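Local structure of aerobactin synthase IucA (Klebsiella pneumoniae subsp. pneumoniae, 5JM8) at residues T106-R110 against F545-D551; P178-F182 against F205-A210; L517-R521 against L530-E535. The protein probably catalyses an ATP-dependent, magnesium-assisted ligation step in assembly of the siderophore aerobactin, as an NRPS-independent siderophore (NIS) synthetase. All coordinates share one frame; numbering follows the deposited sequence.

Contact 1 (T106-R110 against F545-D551); sequences TFHQR and FFCYLND
With CG anti to the backbone N (chi1 174°), the benzyl group of Phe107 leaves its helix pointing at residues 545-549, and Phe545, which takes the same first torsion, swings its ring round to meet it. The result is a T-shaped (edge-to-face) pair: CZ of Phe107 stands over one face of the Phe545 ring, toward its rim, and the planes are 71° apart. Tyr548 approaches differently. Its CD2 lies 3.5 Å from Phe107 CE1, rim against rim, so neither ring is over the face of the other. Leu549 closes the group, laying CB over one face of the Phe107 ring and bringing CD1 to 3.7 Å from Phe107 CG.

Such an aromatic cluster joins two helices that lie far apart in sequence, helix 101-124 and the short helix 545-549, whose local axes cross steeply. Helices 14-26 and 82-96 add Phe19 and Val90 around Phe107, while His152 meets the Tyr548 ring edge-to-face. The side chain of Tyr548 is about 9 Å from the bound ATP, near the nucleotide but not against it.

Beyond the aromatics the contact turns polar. Arg110 runs out fully extended, passing its CD 3.3 Å from Tyr548 OH, and its NH1 reaches Asp551 OD2 at 3.1 Å. This salt bridge contains a weak, bent hydrogen bond (N-H...O 132°). One water, which donates to Tyr548 O at 2.6 Å, also accepts a weak bond from Arg110 NH1, linking the guanidinium to the backbone carbonyl of Tyr548.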
# COMPACT_ATOMS: atom_id res chain seq x y z
N THR A 106 -6.35 46.51 20.45
CA THR A 106 -6.31 45.66 19.27
C THR A 106 -5.33 44.52 19.49
O THR A 106 -5.58 43.38 19.10
CB THR A 106 -5.90 46.44 18.01
OG1 THR A 106 -6.84 47.49 17.76
CG2 THR A 106 -5.86 45.52 16.80
N PHE A 107 -4.19 44.84 20.09
CA PHE A 107 -3.17 43.86 20.39
C PHE A 107 -3.69 42.82 21.38
O PHE A 107 -3.52 41.62 21.17
CB PHE A 107 -1.92 44.55 20.95
CG PHE A 107 -0.85 43.61 21.42
CD1 PHE A 107 -0.03 42.95 20.52
CD2 PHE A 107 -0.64 43.40 22.78
CE1 PHE A 107 0.96 42.09 20.96
CE2 PHE A 107 0.36 42.55 23.22
CZ PHE A 107 1.15 41.89 22.31
N HIS A 108 -4.34 43.29 22.44
CA HIS A 108 -4.81 42.40 23.49
C HIS A 108 -5.94 41.49 23.02
O HIS A 108 -5.98 40.31 23.38
CB HIS A 108 -5.29 43.21 24.70
CG HIS A 108 -5.70 42.36 25.86
ND1 HIS A 108 -6.99 41.92 26.05
CD2 HIS A 108 -4.98 41.85 26.90
CE1 HIS A 108 -7.05 41.19 27.15
NE2 HIS A 108 -5.84 41.14 27.68
N GLN A 109 -6.86 42.02 22.21
CA GLN A 109 -7.97 41.21 21.72
C GLN A 109 -7.44 40.11 20.81
O GLN A 109 -7.90 38.97 20.86
CB GLN A 109 -9.01 42.07 20.99
CG GLN A 109 -8.53 42.73 19.70
CD GLN A 109 -9.63 43.49 18.98
OE1 GLN A 109 -10.74 43.65 19.49
NE2 GLN A 109 -9.32 43.97 17.77
N ARG A 110 -6.44 40.44 19.99
CA ARG A 110 -5.82 39.47 19.09
C ARG A 110 -5.12 38.36 19.87
O ARG A 110 -5.15 37.20 19.47
CB ARG A 110 -4.84 40.17 18.15
CG ARG A 110 -5.51 40.95 17.03
CD ARG A 110 -4.51 41.71 16.17
NE ARG A 110 -5.15 42.38 15.04
CZ ARG A 110 -4.50 43.12 14.14
NH1 ARG A 110 -3.19 43.30 14.25
NH2 ARG A 110 -5.16 43.69 13.15
N PHE A 545 7.06 40.49 19.59
CA PHE A 545 6.08 40.98 20.56
C PHE A 545 5.82 42.48 20.39
O PHE A 545 4.66 42.90 20.32
CB PHE A 545 6.55 40.68 21.98
CG PHE A 545 5.60 41.14 23.06
CD1 PHE A 545 5.58 42.47 23.45
CD2 PHE A 545 4.75 40.25 23.69
CE1 PHE A 545 4.72 42.90 24.43
CE2 PHE A 545 3.89 40.68 24.69
CZ PHE A 545 3.87 42.01 25.05
N PHE A 546 6.87 43.28 20.30
CA PHE A 546 6.72 44.73 20.17
C PHE A 546 6.53 45.11 18.70
O PHE A 546 6.08 46.21 18.39
CB PHE A 546 7.91 45.46 20.78
CG PHE A 546 8.00 45.32 22.27
CD1 PHE A 546 7.12 46.00 23.10
CD2 PHE A 546 8.95 44.49 22.85
CE1 PHE A 546 7.19 45.86 24.47
CE2 PHE A 546 9.02 44.35 24.21
CZ PHE A 546 8.14 45.04 25.03
N CYS A 547 6.88 44.19 17.81
CA CYS A 547 6.62 44.37 16.39
C CYS A 547 5.13 44.21 16.10
O CYS A 547 4.56 44.91 15.27
CB CYS A 547 7.42 43.38 15.55
SG CYS A 547 7.18 43.53 13.76
N TYR A 548 4.51 43.28 16.82
CA TYR A 548 3.09 42.97 16.64
C TYR A 548 2.22 44.03 17.30
O TYR A 548 1.10 44.31 16.86
CB TYR A 548 2.79 41.59 17.21
CG TYR A 548 1.46 41.02 16.80
CD1 TYR A 548 1.24 40.61 15.50
CD2 TYR A 548 0.43 40.86 17.72
CE1 TYR A 548 0.03 40.09 15.11
CE2 TYR A 548 -0.79 40.34 17.34
CZ TYR A 548 -0.98 39.95 16.04
OH TYR A 548 -2.18 39.41 15.65
N LEU A 549 2.74 44.61 18.37
CA LEU A 549 2.07 45.68 19.10
C LEU A 549 2.04 46.96 18.27
O LEU A 549 1.15 47.79 18.42
CB LEU A 549 2.79 45.90 20.43
CG LEU A 549 2.33 47.01 21.38
CD1 LEU A 549 0.88 46.83 21.80
CD2 LEU A 549 3.24 47.00 22.59
N ASN A 550 3.03 47.11 17.38
CA ASN A 550 3.10 48.22 16.44
C ASN A 550 2.94 47.77 14.99
O ASN A 550 3.94 47.49 14.32
CB ASN A 550 4.43 48.96 16.58
CG ASN A 550 4.58 49.65 17.93
OD1 ASN A 550 3.59 50.06 18.54
ND2 ASN A 550 5.82 49.79 18.38
N ASP A 551 1.71 47.71 14.50
CA ASP A 551 1.45 47.30 13.12
C ASP A 551 2.13 48.24 12.13
O ASP A 551 2.91 47.81 11.28
CB ASP A 551 -0.05 47.26 12.84
CG ASP A 551 -0.75 46.11 13.55
OD1 ASP A 551 -0.05 45.21 14.07
OD2 ASP A 551 -2.00 46.11 13.59
O HOH W 1 -1.51 43.98 16.88

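Contact 2 (P178-F182 against F205-A210); sequences PLRWF and FAAENA
Trp181 overlaps Ala210 with the pyrrole side of its indole: the methyl lies against that side, with Ala210 CB 3.7 Å from Trp181 CE2. Trp181 CG stands beside the backbone N (chi1 -63°), which carries the indole across toward the helix. The far end of the ring system probes that helix, where Trp181 CH2 comes to 3.5 Å from Phe205 CE2 and Trp181 CZ3 to 3.9 Å from Ala206 CB. The rings of Trp181 and Phe205 meet rim to rim, their planes 44° apart. From two residues earlier, on the same side of the strand, Leu179 CD1 lies 3.6 Å from Phe205 CE2, in the plane of that ring at its edge.

This is a helix laid against a β-sheet: strand 177-185 is the central strand of a three-stranded antiparallel sheet, and helix 198-209 packs on one of its faces, within the IucA/IucC family region. Two of the polar groups in this buried layer have partners. Trp181 NE1 donates to Ala255 O of the neighbouring strand 249-255. On the helix, Asn209 ND2 gives a hydrogen bond of 2.7 Å to Phe205 O, one turn back, and the same ND2 lies over the centre of the Phe205 ring. Ala207, facing away from the strand, packs on Ala207 of the second subunit.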
# COMPACT_ATOMS: atom_id res chain seq x y z
N PRO A 178 -11.01 20.13 -2.05
CA PRO A 178 -10.57 20.24 -3.44
C PRO A 178 -10.45 21.70 -3.85
O PRO A 178 -11.08 22.56 -3.23
CB PRO A 178 -11.68 19.53 -4.21
CG PRO A 178 -12.90 19.79 -3.40
CD PRO A 178 -12.45 19.82 -1.96
N LEU A 179 -9.64 21.99 -4.87
CA LEU A 179 -9.46 23.37 -5.32
C LEU A 179 -10.70 23.90 -6.01
O LEU A 179 -11.56 23.14 -6.45
CB LEU A 179 -8.27 23.47 -6.28
CG LEU A 179 -6.89 23.15 -5.72
CD1 LEU A 179 -5.84 23.33 -6.81
CD2 LEU A 179 -6.57 24.02 -4.52
N ARG A 180 -10.78 25.23 -6.10
CA ARG A 180 -11.77 25.89 -6.93
C ARG A 180 -11.12 26.14 -8.29
O ARG A 180 -9.91 26.34 -8.37
CB ARG A 180 -12.23 27.20 -6.30
CG ARG A 180 -13.35 27.90 -7.05
CD ARG A 180 -13.82 29.11 -6.28
NE ARG A 180 -14.95 29.78 -6.92
CZ ARG A 180 -16.22 29.43 -6.75
NH1 ARG A 180 -16.54 28.41 -5.96
NH2 ARG A 180 -17.17 30.11 -7.37
N TRP A 181 -11.92 26.11 -9.35
CA TRP A 181 -11.38 26.18 -10.71
C TRP A 181 -12.13 27.15 -11.61
O TRP A 181 -13.36 27.16 -11.63
CB TRP A 181 -11.40 24.79 -11.34
CG TRP A 181 -10.52 23.79 -10.64
CD1 TRP A 181 -10.87 22.98 -9.59
CD2 TRP A 181 -9.15 23.48 -10.94
NE1 TRP A 181 -9.80 22.19 -9.23
CE2 TRP A 181 -8.74 22.49 -10.04
CE3 TRP A 181 -8.24 23.96 -11.88
CZ2 TRP A 181 -7.45 21.96 -10.05
CZ3 TRP A 181 -6.96 23.44 -11.90
CH2 TRP A 181 -6.58 22.44 -10.99
N PHE A 182 -11.38 27.97 -12.34
CA PHE A 182 -11.94 28.85 -13.36
C PHE A 182 -11.45 28.45 -14.74
O PHE A 182 -10.27 28.16 -14.93
CB PHE A 182 -11.54 30.31 -13.12
CG PHE A 182 -12.17 30.94 -11.90
CD1 PHE A 182 -13.14 30.27 -11.16
CD2 PHE A 182 -11.80 32.21 -11.51
CE1 PHE A 182 -13.70 30.87 -10.05
CE2 PHE A 182 -12.36 32.81 -10.40
CZ PHE A 182 -13.31 32.14 -9.67
N PHE A 205 -1.14 20.33 -14.38
CA PHE A 205 -1.66 20.51 -13.03
C PHE A 205 -3.15 20.20 -12.97
O PHE A 205 -3.61 19.50 -12.08
CB PHE A 205 -1.39 21.94 -12.55
CG PHE A 205 -1.79 22.18 -11.12
CD1 PHE A 205 -0.91 21.93 -10.08
CD2 PHE A 205 -3.05 22.67 -10.81
CE1 PHE A 205 -1.27 22.15 -8.77
CE2 PHE A 205 -3.42 22.90 -9.50
CZ PHE A 205 -2.53 22.64 -8.48
N ALA A 206 -3.90 20.73 -13.94
CA ALA A 206 -5.34 20.50 -13.99
C ALA A 206 -5.65 19.04 -14.29
O ALA A 206 -6.64 18.49 -13.80
CB ALA A 206 -5.97 21.39 -15.04
N ALA A 207 -4.79 18.41 -15.08
CA ALA A 207 -5.00 17.03 -15.50
C ALA A 207 -4.82 16.05 -14.34
O ALA A 207 -5.58 15.10 -14.20
CB ALA A 207 -4.05 16.67 -16.63
N GLU A 208 -3.81 16.29 -13.51
CA GLU A 208 -3.49 15.36 -12.43
C GLU A 208 -4.18 15.72 -11.12
O GLU A 208 -4.01 15.02 -10.12
CB GLU A 208 -1.97 15.30 -12.22
CG GLU A 208 -1.34 16.56 -11.67
CD GLU A 208 0.18 16.47 -11.60
OE1 GLU A 208 0.74 15.49 -12.13
OE2 GLU A 208 0.81 17.38 -11.01
N ASN A 209 -4.97 16.79 -11.12
CA ASN A 209 -5.69 17.22 -9.92
C ASN A 209 -7.20 17.28 -10.10
O ASN A 209 -7.95 16.95 -9.17
CB ASN A 209 -5.19 18.59 -9.47
CG ASN A 209 -3.82 18.53 -8.84
OD1 ASN A 209 -3.65 17.97 -7.76
ND2 ASN A 209 -2.83 19.10 -9.52
N ALA A 210 -7.65 17.70 -11.27
CA ALA A 210 -9.08 17.74 -11.58
C ALA A 210 -9.32 17.35 -13.03
O ALA A 210 -9.74 18.18 -13.84
CB ALA A 210 -9.64 19.12 -11.30

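Contact 3 (L517-R521 against L530-E535); sequences LAEMR and LNYVLE
Leu530 and Leu534 make the tight side of this contact, against the helix carrying Leu517 and Arg521. Leu530 CD1 presses on the backbone of that helix, 3.5 Å from Arg521 CA, and Leu534 CD1 comes 3.9 Å from Ala518 CA. Leu517 fills in behind, its CD1 3.9 Å from Val533 CG1. The helix segments run nearly antiparallel, at 150°, and Arg521 acts as a knob in a hole lined by Leu530, Asn531, Leu534 and Glu535. A bend at chi3 (54°) turns the end of the arginine chain so that one face of its guanidinium lies against Leu534 CD1. Asn531 OD1 touches the aliphatic chain, 3.2 Å from Arg521 CD.

Only at the exposed edge does the fit slacken. There Glu535 approaches the guanidinium edge with its carboxylate plane turned 89° from it, in a loose, long salt bridge, 3.7 Å from Arg521 NH1 to Glu535 OE2.

The pair forms an antiparallel helical hairpin, helix 506-521 followed closely by helix 528-535. Its inner side rests on two long helices: Leu410 and Phe414 of helix 394-420 meet Leu517, and Leu487 of helix 475-500 touches both Leu517 and Val533.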
# COMPACT_ATOMS: atom_id res chain seq x y z
N LEU A 517 29.97 23.47 14.48
CA LEU A 517 29.96 24.75 13.78
C LEU A 517 31.39 25.26 13.60
O LEU A 517 31.70 25.95 12.63
CB LEU A 517 29.13 25.79 14.53
CG LEU A 517 27.60 25.67 14.49
CD1 LEU A 517 26.96 26.75 15.36
CD2 LEU A 517 27.06 25.77 13.07
N ALA A 518 32.25 24.92 14.55
CA ALA A 518 33.65 25.36 14.52
C ALA A 518 34.45 24.54 13.51
O ALA A 518 35.31 25.08 12.82
CB ALA A 518 34.27 25.25 15.91
N GLU A 519 34.16 23.25 13.43
CA GLU A 519 34.77 22.39 12.42
C GLU A 519 34.46 22.94 11.03
O GLU A 519 35.33 23.02 10.17
CB GLU A 519 34.26 20.95 12.53
CG GLU A 519 34.72 20.21 13.77
CD GLU A 519 34.17 18.80 13.84
OE1 GLU A 519 33.48 18.37 12.89
OE2 GLU A 519 34.41 18.11 14.86
N MET A 520 33.20 23.32 10.84
CA MET A 520 32.71 23.77 9.54
C MET A 520 33.37 25.07 9.09
O MET A 520 33.71 25.23 7.92
CB MET A 520 31.19 23.96 9.58
CG MET A 520 30.40 22.66 9.65
SD MET A 520 28.65 22.92 10.05
CE MET A 520 28.27 24.32 9.00
N ARG A 521 33.53 26.00 10.03
CA ARG A 521 34.13 27.30 9.74
C ARG A 521 35.51 27.16 9.12
O ARG A 521 35.91 27.97 8.28
CB ARG A 521 34.21 28.13 11.02
CG ARG A 521 34.92 29.48 10.86
CD ARG A 521 35.17 30.14 12.20
NE ARG A 521 35.87 29.25 13.12
CZ ARG A 521 36.10 29.52 14.40
NH1 ARG A 521 35.68 30.67 14.92
NH2 ARG A 521 36.75 28.65 15.15
N LEU A 530 30.09 32.44 10.30
CA LEU A 530 30.35 31.51 11.40
C LEU A 530 31.22 32.14 12.48
O LEU A 530 31.13 31.77 13.65
CB LEU A 530 31.01 30.24 10.87
CG LEU A 530 30.08 29.38 10.00
CD1 LEU A 530 30.85 28.31 9.26
CD2 LEU A 530 28.99 28.75 10.86
N ASN A 531 32.06 33.10 12.10
CA ASN A 531 32.78 33.91 13.07
C ASN A 531 31.79 34.61 13.99
O ASN A 531 31.89 34.51 15.22
CB ASN A 531 33.66 34.96 12.38
CG ASN A 531 34.93 34.38 11.78
OD1 ASN A 531 35.42 33.34 12.22
ND2 ASN A 531 35.49 35.08 10.80
N TYR A 532 30.83 35.30 13.38
CA TYR A 532 29.82 36.06 14.10
C TYR A 532 29.05 35.18 15.08
O TYR A 532 28.92 35.51 16.26
CB TYR A 532 28.84 36.70 13.11
CG TYR A 532 27.80 37.61 13.73
CD1 TYR A 532 28.13 38.90 14.12
CD2 TYR A 532 26.50 37.17 13.92
CE1 TYR A 532 27.18 39.74 14.68
CE2 TYR A 532 25.54 38.00 14.49
CZ TYR A 532 25.89 39.28 14.86
OH TYR A 532 24.94 40.11 15.42
N VAL A 533 28.57 34.05 14.58
CA VAL A 533 27.84 33.08 15.39
C VAL A 533 28.63 32.65 16.62
O VAL A 533 28.11 32.64 17.73
CB VAL A 533 27.48 31.82 14.56
CG1 VAL A 533 26.98 30.69 15.46
CG2 VAL A 533 26.45 32.16 13.49
N LEU A 534 29.89 32.27 16.41
CA LEU A 534 30.69 31.65 17.45
C LEU A 534 31.34 32.63 18.42
O LEU A 534 31.70 32.25 19.54
CB LEU A 534 31.78 30.80 16.81
CG LEU A 534 31.32 29.53 16.10
CD1 LEU A 534 32.40 29.02 15.18
CD2 LEU A 534 30.94 28.47 17.12
N GLU A 535 31.50 33.88 18.00
CA GLU A 535 32.41 34.80 18.68
C GLU A 535 31.81 36.16 19.04
O GLU A 535 32.24 36.78 20.01
CB GLU A 535 33.65 35.00 17.81
CG GLU A 535 34.22 33.69 17.27
CD GLU A 535 35.72 33.59 17.40
OE1 GLU A 535 36.43 34.47 16.87
OE2 GLU A 535 36.20 32.63 18.05

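Overall arrangement
Read from the N terminus, the chain first enters contact 1 in helix 101-124, but that contact closes only some 435 residues later at helix 545-549, bringing an early helix together with a late one. The other two fall within this long excursion. Contact 2 closes a short loop, joining strand 177-185 to helix 198-209 in the IucA/IucC family region. Contact 3 follows in series, pairing helices 506-521 and 528-535 across a brief connection in the FhuF-like region. None of the three touches another: the centres of contacts 2 and 3 lie 47 Å apart, on opposite sides of the chain's centre. Long-range closure thus encloses two local ones.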